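Local coordinates for protein histone-lysine N-methyltransferase SETMAR (Homo sapiens, PDB 3BO5) that transfers methyl groups from S-adenosylmethionine to lysine side chains of histone H3 and acts in the repair of DNA double-strand breaks, at residues A[101-106]-A[221-226]; A[55-60]-A[105-110]; A[118-123]-A[230-235]. The protein carries 2 engineered substitutions. One frame throughout, in Å; residues are numbered along the deposited sequence. Where two conformers were deposited one is given.

Contacts 1 and 3 are buried and contact 2 lies at the surface, yet all three tie the pre-SET part of the chain together or to the SET domain. Contact 1 adds the short strand 102-103 in parallel to strand 217-223, and contact 3 packs the turn 118-123 on the adjoining strand 230-235 of the same sheet. Contact 2 shares Cys-105 and Asn-106 with contact 1 and stays within the pre-SET region. The chemistry changes with place: backbone bonds and waters in contact 1, one hydrogen bond from a side-chain amide with exposed aliphatic packing in contact 2, zinc ligation in both, and purely apolar touching across contact 3, whose turn is held by the carboxylate of Glu-104.

Contact 1 (A[101-106]-A[221-226]); sequences PVFECN and PVRIDS. With ZN (zinc ion), chain B; ZN (zinc ion), chain C.
Val-102 and Arg-223 meet through their backbones, Arg-223 N donating to Val-102 O at 2.9 Å, and Glu-104 N returns the bond to Arg-223 O at 2.8 Å. Strand 102-103 is thereby joined in parallel to strand 217-223 of the SET sheet. Packing is close beside these bonds: Glu-104 CG lies 3.7 Å from Val-222 CG1, and Ile-224 runs alongside Glu-104 in the same direction. The carboxylate beyond goes to Val-120 N. On the face carrying Phe-103, that ring meets Arg-223 obliquely, CE1 standing 3.7 Å from CD, while the guanidinium reaches a salt bridge with Glu-185. Toward Pro-101 and Pro-221 the join is wetter. One water links Val-102 N to Pro-221 O, and another sits at the guanidinium edge, 2.8 Å from Arg-223 NH1, and donates to Val-102 O. At the far end Asn-106 ND2 donates to Ile-224 O (3.1 Å) from above the carbonyl plane, its OD1 being taken by Leu-108 N. Between Glu-104 and Asn-106, Cys-105 turns away, its SG bridging two zinc ions at 2.4 Å each. Hydrogen bonds from the residues before and after this bridging cysteine thus tie the pre-SET zinc cluster to the SET sheet.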
ATOM      1  N   PRO A 101     -12.008   2.267 -11.450  1.00 30.48           N
ATOM      2  CA  PRO A 101     -11.761   1.484 -10.232  1.00 29.15           C
ATOM      3  C   PRO A 101     -11.289   0.070 -10.561  1.00 26.01           C
ATOM      4  O   PRO A 101     -11.722  -0.540 -11.568  1.00 26.99           O
ATOM      5  CB  PRO A 101     -13.107   1.485  -9.507  1.00 30.04           C
ATOM      6  CG  PRO A 101     -14.129   1.701 -10.605  1.00 31.47           C
ATOM      7  CD  PRO A 101     -13.437   2.575 -11.637  1.00 31.75           C
ATOM      8  N   VAL A 102     -10.374  -0.430  -9.745  1.00 19.06           N
ATOM      9  CA  VAL A 102      -9.783  -1.732  -9.950  1.00 16.99           C
ATOM     10  C   VAL A 102     -10.403  -2.759  -9.012  1.00 15.54           C
ATOM     11  O   VAL A 102     -10.382  -2.595  -7.746  1.00 14.85           O
ATOM     12  CB  VAL A 102      -8.252  -1.758  -9.667  1.00 16.88           C
ATOM     13  CG1 VAL A 102      -7.671  -3.158  -9.783  1.00 16.30           C
ATOM     14  CG2 VAL A 102      -7.488  -0.773 -10.627  1.00 20.08           C
ATOM     15  N   PHE A 103     -10.970  -3.803  -9.649  1.00 13.86           N
ATOM     16  CA  PHE A 103     -11.465  -4.948  -8.889  1.00 13.43           C
ATOM     17  C   PHE A 103     -10.708  -6.172  -9.315  1.00 14.40           C
ATOM     18  O   PHE A 103     -10.629  -6.432 -10.478  1.00 13.74           O
ATOM     19  CB  PHE A 103     -12.957  -5.150  -9.190  1.00 14.10           C
ATOM     20  CG  PHE A 103     -13.794  -4.091  -8.595  1.00 15.36           C
ATOM     21  CD1 PHE A 103     -14.397  -4.298  -7.339  1.00 18.45           C
ATOM     22  CD2 PHE A 103     -14.002  -2.891  -9.291  1.00 19.86           C
ATOM     23  CE1 PHE A 103     -15.190  -3.289  -6.755  1.00 19.31           C
ATOM     24  CE2 PHE A 103     -14.813  -1.867  -8.707  1.00 22.10           C
ATOM     25  CZ  PHE A 103     -15.385  -2.091  -7.475  1.00 22.20           C
ATOM     26  N   GLU A 104     -10.131  -6.882  -8.368  1.00 12.79           N
ATOM     27  CA  GLU A 104      -9.601  -8.255  -8.644  1.00 10.92           C
ATOM     28  C   GLU A 104     -10.708  -9.296  -8.511  1.00 12.35           C
ATOM     29  O   GLU A 104     -11.693  -9.110  -7.768  1.00 13.95           O
ATOM     30  CB  GLU A 104      -8.447  -8.609  -7.678  1.00 13.50           C
ATOM     31  CG  GLU A 104      -7.252  -7.742  -7.978  1.00 12.56           C
ATOM     32  CD  GLU A 104      -5.934  -8.297  -7.406  1.00 11.16           C
ATOM     33  OE1 GLU A 104      -5.909  -9.357  -6.711  1.00 12.21           O
ATOM     34  OE2 GLU A 104      -4.956  -7.554  -7.655  1.00 14.59           O
ATOM     35  N   CYS A 105     -10.495 -10.453  -9.173  1.00 10.67           N
ATOM     36  CA  CYS A 105     -11.354 -11.601  -8.876  1.00 12.71           C
ATOM     37  C   CYS A 105     -11.091 -11.993  -7.417  1.00 13.31           C
ATOM     38  O   CYS A 105     -10.026 -11.734  -6.875  1.00 16.00           O
ATOM     39  CB  CYS A 105     -11.096 -12.699  -9.873  1.00 14.57           C
ATOM     40  SG  CYS A 105     -11.724 -12.277 -11.436  1.00 12.70           S
ATOM     41  N   ASN A 106     -12.156 -12.475  -6.749  1.00 13.58           N
ATOM     42  CA  ASN A 106     -12.121 -12.661  -5.324  1.00 14.56           C
ATOM     43  C   ASN A 106     -12.457 -14.076  -4.905  1.00 15.53           C
ATOM     44  O   ASN A 106     -12.454 -14.976  -5.705  1.00 14.63           O
ATOM     45  CB  ASN A 106     -12.952 -11.600  -4.617  1.00 12.91           C
ATOM     46  CG  ASN A 106     -14.438 -11.764  -4.844  1.00 14.12           C
ATOM     47  OD1 ASN A 106     -14.909 -12.840  -5.168  1.00 14.61           O
ATOM     48  ND2 ASN A 106     -15.210 -10.688  -4.586  1.00 19.50           N
ATOM     49  N   PRO A 221      -5.892   2.001  -5.204  1.00 14.08           N
ATOM     50  CA  PRO A 221      -6.899   1.246  -4.390  1.00 14.55           C
ATOM     51  C   PRO A 221      -7.378   0.049  -5.185  1.00 15.10           C
ATOM     52  O   PRO A 221      -7.793   0.187  -6.341  1.00 15.51           O
ATOM     53  CB  PRO A 221      -8.044   2.277  -4.198  1.00 14.17           C
ATOM     54  CG  PRO A 221      -7.454   3.645  -4.602  1.00 18.48           C
ATOM     55  CD  PRO A 221      -6.363   3.329  -5.618  1.00 14.50           C
ATOM     56  N   VAL A 222      -7.220  -1.145  -4.603  1.00 13.25           N
ATOM     57  CA  VAL A 222      -7.610  -2.354  -5.300  1.00 12.49           C
ATOM     58  C   VAL A 222      -8.642  -3.077  -4.430  1.00 13.52           C
ATOM     59  O   VAL A 222      -8.345  -3.424  -3.286  1.00 13.63           O
ATOM     60  CB  VAL A 222      -6.391  -3.255  -5.557  1.00 12.38           C
ATOM     61  CG1 VAL A 222      -6.885  -4.591  -6.134  1.00 15.51           C
ATOM     62  CG2 VAL A 222      -5.423  -2.569  -6.550  1.00 15.37           C
ATOM     63  N   ARG A 223      -9.847  -3.283  -5.002  1.00 13.81           N
ATOM     64  CA  ARG A 223     -10.846  -4.073  -4.262  1.00 12.16           C
ATOM     65  C   ARG A 223     -10.817  -5.526  -4.612  1.00 14.30           C
ATOM     66  O   ARG A 223     -10.664  -5.870  -5.772  1.00 15.57           O
ATOM     67  CB  ARG A 223     -12.257  -3.462  -4.433  1.00 13.62           C
ATOM     68  CG  ARG A 223     -12.396  -2.152  -3.665  1.00 16.10           C
ATOM     69  CD  ARG A 223     -13.650  -1.386  -3.976  1.00 17.91           C
ATOM     70  NE  ARG A 223     -13.727  -0.266  -3.029  1.00 16.94           N
ATOM     71  CZ  ARG A 223     -13.074   0.890  -3.174  1.00 15.73           C
ATOM     72  NH1 ARG A 223     -12.255   1.098  -4.212  1.00 16.17           N
ATOM     73  NH2 ARG A 223     -13.248   1.852  -2.256  1.00 18.98           N
ATOM     74  N   ILE A 224     -10.998  -6.383  -3.612  1.00 12.31           N
ATOM     75  CA  ILE A 224     -10.952  -7.823  -3.802  1.00 13.27           C
ATOM     76  C   ILE A 224     -12.248  -8.381  -3.187  1.00 13.51           C
ATOM     77  O   ILE A 224     -13.271  -8.412  -3.846  1.00 13.47           O
ATOM     78  CB  ILE A 224      -9.719  -8.460  -3.218  1.00 13.54           C
ATOM     79  CG1 ILE A 224      -8.464  -7.676  -3.750  1.00 15.03           C
ATOM     80  CG2 ILE A 224      -9.646  -9.986  -3.581  1.00 15.16           C
ATOM     81  CD1 ILE A 224      -7.106  -8.272  -3.402  1.00 17.51           C
ATOM     82  N   ASP A 225     -12.182  -8.789  -1.925  1.00 14.26           N
ATOM     83  CA  ASP A 225     -13.418  -9.290  -1.280  1.00 16.06           C
ATOM     84  C   ASP A 225     -14.329  -8.208  -0.748  1.00 16.69           C
ATOM     85  O   ASP A 225     -15.528  -8.350  -0.715  1.00 17.71           O
ATOM     86  CB  ASP A 225     -13.065 -10.218  -0.127  1.00 14.65           C
ATOM     87  CG  ASP A 225     -12.351 -11.477  -0.556  1.00 19.20           C
ATOM     88  OD1 ASP A 225     -12.575 -11.933  -1.637  1.00 19.85           O
ATOM     89  OD2 ASP A 225     -11.594 -12.095   0.239  1.00 24.44           O
ATOM     90  N   SER A 226     -13.713  -7.120  -0.317  1.00 15.98           N
ATOM     91  CA  SER A 226     -14.325  -6.074   0.487  1.00 15.04           C
ATOM     92  C   SER A 226     -14.446  -4.736  -0.172  1.00 15.19           C
ATOM     93  O   SER A 226     -13.597  -4.328  -0.980  1.00 16.03           O
ATOM     94  CB  SER A 226     -13.441  -5.946   1.762  1.00 16.28           C
ATOM     95  OG  SER A 226     -13.900  -4.895   2.612  1.00 16.15           O
TER
HETATM   96 ZN    ZN B 301     -14.012 -12.223 -10.898  1.00 13.70          ZN
HETATM   97 ZN    ZN C 302     -11.104 -14.221 -12.628  1.00 14.66          ZN
HETATM   98  O   HOH W   1      -9.235   1.667  -7.944  1.00 20.89           O
HETATM   99  O   HOH W   2     -11.019  -0.330  -6.337  1.00 21.93           O
HETATM  100  O   HOH W   3     -13.553  -7.640  -6.463  1.00 16.70           O

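Contact 2 (A[55-60]-A[105-110]); sequences TQITFP and CNVLCR. With ZN (zinc ion), chain B; ZN (zinc ion), chain C.
Ile-57 lies over the side chains of Val-107 and Leu-108, its CG2 touching Leu-108 CD1 at 3.7 Å. The side chains of Ile-57 and Val-107 cross at about a right angle, Ile-57 CD1 meeting Val-107 CG1; that approach is tighter than normal carbon packing, and the exact placing of these exposed groups is doubtful. Farther along, Leu-108 CB rests on Pro-60 O (3.3 Å), while CD1 of the same leucine approaches Phe-59 O. The polar link is Asn-106 ND2, which donates to Phe-59 O at 3.0 Å with an N-H...O angle of 148°, well above the carbonyl plane. CG of Asn-106 stands between its backbone N and carbonyl carbon (chi1 70°), and OD1 accepts from Leu-108 N at 2.8 Å, forming an Asx turn within the type I turn 106-109. An alanine at Asn-106 would probably leave Phe-59 O without this donor and Leu-108 N without its acceptor, loosening the loop beside the metal. Asn-106 N also donates to Cys-109 SG (3.2 Å, 168°), which may steady the negative charge of this zinc-bound sulfur; Cys-62, Cys-76 and Cys-105 complete that site. Both segments are loops, 55-60 following strand 45-46, while 105-110 comes after strand 102-103, and backbone bonds from Thr-58 and Phe-59 to Asp-225 fasten the first near the end of strand 217-223.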
ATOM      1  N   THR A  55     -12.253  -7.531   6.289  1.00 15.94           N
ATOM      2  CA  THR A  55     -12.074  -8.956   5.997  1.00 18.53           C
ATOM      3  C   THR A  55     -13.356  -9.625   5.483  1.00 18.62           C
ATOM      4  O   THR A  55     -13.304 -10.773   5.023  1.00 21.68           O
ATOM      5  CB  THR A  55     -11.564  -9.717   7.261  1.00 19.63           C
ATOM      6  OG1 THR A  55     -12.635  -9.815   8.215  1.00 20.77           O
ATOM      7  CG2 THR A  55     -10.361  -8.971   7.886  1.00 21.53           C
ATOM      8  N   GLN A  56     -14.460  -8.907   5.584  1.00 18.54           N
ATOM      9  CA  GLN A  56     -15.772  -9.481   5.202  1.00 20.52           C
ATOM     10  C   GLN A  56     -15.961  -9.360   3.693  1.00 20.19           C
ATOM     11  O   GLN A  56     -15.745  -8.303   3.102  1.00 20.50           O
ATOM     12  CB  GLN A  56     -16.883  -8.694   5.870  1.00 20.76           C
ATOM     13  CG  GLN A  56     -18.317  -9.046   5.456  1.00 26.57           C
ATOM     14  N   ILE A  57     -16.510 -10.414   3.087  1.00 21.92           N
ATOM     15  CA  ILE A  57     -16.822 -10.357   1.658  1.00 21.39           C
ATOM     16  C   ILE A  57     -18.070  -9.503   1.412  1.00 23.07           C
ATOM     17  O   ILE A  57     -19.121  -9.796   2.044  1.00 24.38           O
ATOM     18  CB  ILE A  57     -17.120 -11.753   1.137  1.00 21.86           C
ATOM     19  CG1 ILE A  57     -16.011 -12.710   1.556  1.00 21.47           C
ATOM     20  CG2 ILE A  57     -17.368 -11.655  -0.374  1.00 23.10           C
ATOM     21  CD1 ILE A  57     -16.358 -14.223   1.278  1.00 23.60           C
ATOM     22  N   THR A  58     -17.946  -8.495   0.526  1.00 22.73           N
ATOM     23  CA  THR A  58     -19.001  -7.570   0.066  1.00 23.81           C
ATOM     24  C   THR A  58     -19.411  -7.888  -1.375  1.00 23.77           C
ATOM     25  O   THR A  58     -20.587  -7.702  -1.754  1.00 22.90           O
ATOM     26  CB  THR A  58     -18.494  -6.064   0.010  1.00 22.91           C
ATOM     27  OG1 THR A  58     -17.813  -5.732   1.209  1.00 29.01           O
ATOM     28  CG2 THR A  58     -19.604  -5.070  -0.276  1.00 26.66           C
ATOM     29  N   PHE A  59     -18.431  -8.344  -2.183  1.00 19.94           N
ATOM     30  CA  PHE A  59     -18.662  -8.451  -3.640  1.00 18.85           C
ATOM     31  C   PHE A  59     -18.863  -9.865  -4.065  1.00 18.06           C
ATOM     32  O   PHE A  59     -18.077 -10.725  -3.698  1.00 17.01           O
ATOM     33  CB  PHE A  59     -17.460  -7.871  -4.391  1.00 19.94           C
ATOM     34  CG  PHE A  59     -17.267  -6.445  -4.107  1.00 20.42           C
ATOM     35  CD1 PHE A  59     -18.295  -5.554  -4.377  1.00 22.13           C
ATOM     36  CD2 PHE A  59     -16.108  -5.965  -3.493  1.00 21.07           C
ATOM     37  CE1 PHE A  59     -18.154  -4.158  -4.075  1.00 23.94           C
ATOM     38  CE2 PHE A  59     -15.954  -4.586  -3.233  1.00 17.19           C
ATOM     39  CZ  PHE A  59     -16.948  -3.700  -3.507  1.00 21.90           C
ATOM     40  N   PRO A  60     -19.957 -10.115  -4.824  1.00 17.77           N
ATOM     41  CA  PRO A  60     -20.263 -11.523  -5.118  1.00 17.28           C
ATOM     42  C   PRO A  60     -19.421 -12.193  -6.195  1.00 16.75           C
ATOM     43  O   PRO A  60     -19.460 -13.424  -6.315  1.00 19.52           O
ATOM     44  CB  PRO A  60     -21.688 -11.493  -5.618  1.00 17.29           C
ATOM     45  CG  PRO A  60     -21.982 -10.128  -6.031  1.00 21.31           C
ATOM     46  CD  PRO A  60     -21.037  -9.200  -5.232  1.00 17.66           C
ATOM     47  N   CYS A 105     -10.495 -10.453  -9.173  1.00 10.67           N
ATOM     48  CA  CYS A 105     -11.354 -11.601  -8.876  1.00 12.71           C
ATOM     49  C   CYS A 105     -11.091 -11.993  -7.417  1.00 13.31           C
ATOM     50  O   CYS A 105     -10.026 -11.734  -6.875  1.00 16.00           O
ATOM     51  CB  CYS A 105     -11.096 -12.699  -9.873  1.00 14.57           C
ATOM     52  SG  CYS A 105     -11.724 -12.277 -11.436  1.00 12.70           S
ATOM     53  N   ASN A 106     -12.156 -12.475  -6.749  1.00 13.58           N
ATOM     54  CA  ASN A 106     -12.121 -12.661  -5.324  1.00 14.56           C
ATOM     55  C   ASN A 106     -12.457 -14.076  -4.905  1.00 15.53           C
ATOM     56  O   ASN A 106     -12.454 -14.976  -5.705  1.00 14.63           O
ATOM     57  CB  ASN A 106     -12.952 -11.600  -4.617  1.00 12.91           C
ATOM     58  CG  ASN A 106     -14.438 -11.764  -4.844  1.00 14.12           C
ATOM     59  OD1 ASN A 106     -14.909 -12.840  -5.168  1.00 14.61           O
ATOM     60  ND2 ASN A 106     -15.210 -10.688  -4.586  1.00 19.50           N
ATOM     61  N   VAL A 107     -12.702 -14.257  -3.605  1.00 15.64           N
ATOM     62  CA  VAL A 107     -12.873 -15.637  -3.124  1.00 17.25           C
ATOM     63  C   VAL A 107     -14.158 -16.276  -3.720  1.00 17.57           C
ATOM     64  O   VAL A 107     -14.298 -17.512  -3.738  1.00 19.34           O
ATOM     65  CB  VAL A 107     -12.884 -15.629  -1.583  1.00 18.19           C
ATOM     66  CG1 VAL A 107     -14.113 -14.921  -1.041  1.00 15.22           C
ATOM     67  CG2 VAL A 107     -12.699 -17.062  -1.015  1.00 22.37           C
ATOM     68  N   LEU A 108     -15.078 -15.435  -4.178  1.00 15.96           N
ATOM     69  CA  LEU A 108     -16.317 -15.954  -4.713  1.00 14.50           C
ATOM     70  C   LEU A 108     -16.335 -16.166  -6.211  1.00 15.78           C
ATOM     71  O   LEU A 108     -17.308 -16.802  -6.765  1.00 17.95           O
ATOM     72  CB  LEU A 108     -17.461 -15.060  -4.314  1.00 15.73           C
ATOM     73  CG  LEU A 108     -17.597 -14.989  -2.789  1.00 18.70           C
ATOM     74  CD1 LEU A 108     -18.842 -14.129  -2.634  1.00 17.95           C
ATOM     75  CD2 LEU A 108     -17.728 -16.364  -2.102  1.00 20.16           C
ATOM     76  N   CYS A 109     -15.359 -15.597  -6.922  1.00 13.75           N
ATOM     77  CA  CYS A 109     -15.247 -15.795  -8.360  1.00 14.89           C
ATOM     78  C   CYS A 109     -14.895 -17.281  -8.581  1.00 15.93           C
ATOM     79  O   CYS A 109     -14.016 -17.774  -7.914  1.00 18.85           O
ATOM     80  CB  CYS A 109     -14.137 -14.857  -8.922  1.00 14.50           C
ATOM     81  SG  CYS A 109     -14.591 -13.126  -8.781  1.00 13.26           S
ATOM     82  N   ARG A 110     -15.480 -17.899  -9.610  1.00 20.83           N
ATOM     83  CA  ARG A 110     -15.177 -19.299  -9.800  1.00 23.72           C
ATOM     84  C   ARG A 110     -14.066 -19.515 -10.779  1.00 23.93           C
ATOM     85  O   ARG A 110     -13.648 -20.666 -10.956  1.00 24.73           O
ATOM     86  CB  ARG A 110     -16.408 -20.047 -10.235  1.00 26.28           C
ATOM     87  CG  ARG A 110     -17.338 -20.203  -9.051  1.00 29.62           C
ATOM     88  CD  ARG A 110     -18.774 -20.096  -9.466  1.00 35.13           C
ATOM     89  NE  ARG A 110     -19.103 -21.268 -10.240  1.00 41.68           N
ATOM     90  CZ  ARG A 110     -20.290 -21.501 -10.782  1.00 42.24           C
ATOM     91  NH1 ARG A 110     -20.472 -22.616 -11.489  1.00 44.21           N
ATOM     92  NH2 ARG A 110     -21.268 -20.624 -10.622  1.00 38.46           N
TER
HETATM   93 ZN    ZN B 301     -14.012 -12.223 -10.898  1.00 13.70          ZN
HETATM   94 ZN    ZN C 302     -11.104 -14.221 -12.628  1.00 14.66          ZN

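Contact 3 (A[118-123]-A[230-235]); sequences RVVQKG and KLALFA
Arg-118 NH1 donates to Gln-121 OE1 at 2.9 Å, on a lone pair and within the guanidinium plane, and also to Asn-106 O, on the side toward the zinc cluster. This bracing holds the turn whose valines face strand 230-235. Val-120 carries most of the meeting. Its CG2, anti to the carbonyl carbon, lies 3.7 Å from Ala-232 CB and equally 3.7 Å from Phe-234 CZ, reaching that ring obliquely while the two side chains cross at about a right angle. Val-119 CG1 comes to the ring edge instead, near its plane and at a longer 4.4 Å from Phe-234 CE1. Val-120 CG1 approaches Lys-230 CB, beyond which the lysine chain leads away. Val-120 begins a short 3-10 turn, 120-122, and Val-119 comes just before it; the turn follows the pre-SET cysteines and packs on a strand of the SET sheet lying between strands 217-223 and 151-160. Phe-151 of the latter also touches both valines. Glu-104 OE1 accepts from Val-119 N and from Gln-121 NE2, and the same NE2 bonds Cys-105 O.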
ATOM      1  N   ARG A 118      -5.977 -11.865 -10.621  1.00 13.49           N
ATOM      2  CA  ARG A 118      -5.633 -12.093  -9.186  1.00 13.81           C
ATOM      3  C   ARG A 118      -4.163 -11.789  -9.079  1.00 14.46           C
ATOM      4  O   ARG A 118      -3.336 -12.550  -9.616  1.00 16.95           O
ATOM      5  CB  ARG A 118      -5.910 -13.552  -8.772  1.00 14.55           C
ATOM      6  CG  ARG A 118      -7.357 -13.962  -8.999  1.00 15.26           C
ATOM      7  CD  ARG A 118      -7.477 -15.415  -8.729  1.00 15.27           C
ATOM      8  NE  ARG A 118      -8.852 -15.960  -8.860  1.00 15.57           N
ATOM      9  CZ  ARG A 118      -9.785 -15.904  -7.938  1.00 16.26           C
ATOM     10  NH1 ARG A 118      -9.608 -15.205  -6.833  1.00 15.60           N
ATOM     11  NH2 ARG A 118     -10.968 -16.536  -8.177  1.00 16.43           N
ATOM     12  N   VAL A 119      -3.837 -10.671  -8.449  1.00 13.31           N
ATOM     13  CA  VAL A 119      -2.427 -10.201  -8.359  1.00 13.75           C
ATOM     14  C   VAL A 119      -2.190  -9.713  -6.945  1.00 12.91           C
ATOM     15  O   VAL A 119      -1.437 -10.379  -6.228  1.00 14.39           O
ATOM     16  CB  VAL A 119      -2.061  -9.149  -9.396  1.00 15.15           C
ATOM     17  CG1 VAL A 119      -0.740  -8.463  -9.091  1.00 15.39           C
ATOM     18  CG2 VAL A 119      -2.041  -9.798 -10.758  1.00 15.27           C
ATOM     19  N   VAL A 120      -2.812  -8.616  -6.497  1.00 11.88           N
ATOM     20  CA  VAL A 120      -2.519  -8.143  -5.111  1.00 13.02           C
ATOM     21  C   VAL A 120      -2.779  -9.249  -4.097  1.00 13.44           C
ATOM     22  O   VAL A 120      -2.037  -9.479  -3.118  1.00 13.51           O
ATOM     23  CB  VAL A 120      -3.385  -6.951  -4.842  1.00 11.74           C
ATOM     24  CG1 VAL A 120      -3.309  -6.476  -3.369  1.00 11.10           C
ATOM     25  CG2 VAL A 120      -2.979  -5.815  -5.818  1.00 13.05           C
ATOM     26  N   GLN A 121      -3.845  -9.997  -4.370  1.00 13.50           N
ATOM     27  CA  GLN A 121      -4.209 -11.083  -3.464  1.00 14.24           C
ATOM     28  C   GLN A 121      -3.169 -12.162  -3.236  1.00 14.89           C
ATOM     29  O   GLN A 121      -3.252 -12.860  -2.200  1.00 17.27           O
ATOM     30  CB  GLN A 121      -5.539 -11.714  -3.938  1.00 13.53           C
ATOM     31  CG  GLN A 121      -5.463 -12.510  -5.174  1.00 13.92           C
ATOM     32  CD  GLN A 121      -6.842 -12.745  -5.696  1.00 14.05           C
ATOM     33  OE1 GLN A 121      -7.350 -13.865  -5.607  1.00 15.61           O
ATOM     34  NE2 GLN A 121      -7.457 -11.706  -6.276  1.00 12.93           N
ATOM     35  N   LYS A 122      -2.276 -12.353  -4.221  1.00 13.93           N
ATOM     36  CA  LYS A 122      -1.220 -13.356  -4.174  0.50 15.25           C
ATOM     37  C   LYS A 122      -0.115 -13.017  -3.171  1.00 15.60           C
ATOM     38  O   LYS A 122       0.691 -13.869  -2.867  1.00 17.60           O
ATOM     39  CB  LYS A 122      -0.599 -13.527  -5.569  0.50 15.32           C
ATOM     40  CG  LYS A 122      -1.537 -14.170  -6.597  0.50 18.97           C
ATOM     41  CD  LYS A 122      -2.316 -15.324  -5.971  0.50 22.15           C
ATOM     42  CE  LYS A 122      -2.871 -16.205  -7.079  0.50 23.09           C
ATOM     43  NZ  LYS A 122      -4.164 -16.897  -6.725  0.50 25.46           N
ATOM     44  N   GLY A 123      -0.041 -11.764  -2.747  1.00 13.84           N
ATOM     45  CA  GLY A 123       0.949 -11.376  -1.721  1.00 14.16           C
ATOM     46  C   GLY A 123       2.315 -11.033  -2.260  1.00 14.22           C
ATOM     47  O   GLY A 123       2.476 -10.771  -3.493  1.00 14.13           O
ATOM     48  N   LYS A 230      -7.724  -2.484  -0.784  1.00 11.49           N
ATOM     49  CA  LYS A 230      -6.344  -2.663  -0.509  1.00 11.88           C
ATOM     50  C   LYS A 230      -5.587  -1.483  -1.129  1.00 12.79           C
ATOM     51  O   LYS A 230      -5.967  -0.972  -2.180  1.00 13.54           O
ATOM     52  CB  LYS A 230      -5.908  -3.944  -1.239  1.00 12.79           C
ATOM     53  CG  LYS A 230      -6.726  -5.137  -0.870  1.00 11.96           C
ATOM     54  CD  LYS A 230      -6.847  -5.357   0.647  1.00 13.31           C
ATOM     55  CE  LYS A 230      -7.563  -6.703   0.895  1.00 15.48           C
ATOM     56  NZ  LYS A 230      -7.965  -6.702   2.388  1.00 16.57           N
ATOM     57  N   LEU A 231      -4.555  -1.021  -0.424  1.00 11.43           N
ATOM     58  CA  LEU A 231      -3.768   0.131  -0.880  1.00 12.48           C
ATOM     59  C   LEU A 231      -2.516  -0.478  -1.451  1.00 12.28           C
ATOM     60  O   LEU A 231      -1.561  -0.764  -0.756  1.00 13.58           O
ATOM     61  CB  LEU A 231      -3.429   1.046   0.313  1.00 13.16           C
ATOM     62  CG  LEU A 231      -4.669   1.635   1.010  1.00 16.59           C
ATOM     63  CD1 LEU A 231      -4.181   2.714   1.998  1.00 14.37           C
ATOM     64  CD2 LEU A 231      -5.754   2.107   0.074  1.00 22.77           C
ATOM     65  N   ALA A 232      -2.598  -0.744  -2.746  1.00 12.18           N
ATOM     66  CA  ALA A 232      -1.596  -1.640  -3.378  1.00 12.13           C
ATOM     67  C   ALA A 232      -0.514  -0.817  -4.023  1.00 11.84           C
ATOM     68  O   ALA A 232      -0.842   0.030  -4.851  1.00 12.06           O
ATOM     69  CB  ALA A 232      -2.323  -2.487  -4.419  1.00 14.00           C
ATOM     70  N   LEU A 233       0.757  -1.078  -3.702  1.00 10.46           N
ATOM     71  CA  LEU A 233       1.873  -0.257  -4.277  1.00 10.48           C
ATOM     72  C   LEU A 233       2.476  -1.136  -5.363  1.00  9.57           C
ATOM     73  O   LEU A 233       2.797  -2.315  -5.135  1.00 12.45           O
ATOM     74  CB  LEU A 233       2.980   0.019  -3.253  1.00 10.13           C
ATOM     75  CG  LEU A 233       2.340   1.031  -2.288  1.00 13.57           C
ATOM     76  CD1 LEU A 233       2.227   0.656  -0.846  1.00 15.91           C
ATOM     77  CD2 LEU A 233       2.655   2.453  -2.628  1.00 13.33           C
ATOM     78  N   PHE A 234       2.524  -0.521  -6.561  1.00 10.29           N
ATOM     79  CA  PHE A 234       3.162  -1.170  -7.740  1.00 12.46           C
ATOM     80  C   PHE A 234       4.387  -0.417  -8.141  1.00 11.97           C
ATOM     81  O   PHE A 234       4.477   0.800  -7.951  1.00 12.28           O
ATOM     82  CB  PHE A 234       2.173  -1.185  -8.937  1.00 12.50           C
ATOM     83  CG  PHE A 234       0.944  -2.041  -8.717  1.00 12.25           C
ATOM     84  CD1 PHE A 234       0.903  -3.337  -9.177  1.00 14.54           C
ATOM     85  CD2 PHE A 234      -0.171  -1.481  -8.097  1.00 13.39           C
ATOM     86  CE1 PHE A 234      -0.251  -4.109  -8.987  1.00 13.51           C
ATOM     87  CE2 PHE A 234      -1.304  -2.265  -7.840  1.00 14.93           C
ATOM     88  CZ  PHE A 234      -1.360  -3.535  -8.280  1.00 11.07           C
ATOM     89  N   ALA A 235       5.362  -1.139  -8.708  1.00 12.79           N
ATOM     90  CA  ALA A 235       6.556  -0.427  -9.172  1.00 12.79           C
ATOM     91  C   ALA A 235       6.206   0.483 -10.336  1.00 13.79           C
ATOM     92  O   ALA A 235       5.626   0.013 -11.325  1.00 14.96           O
ATOM     93  CB  ALA A 235       7.619  -1.467  -9.612  1.00 11.85           C
TER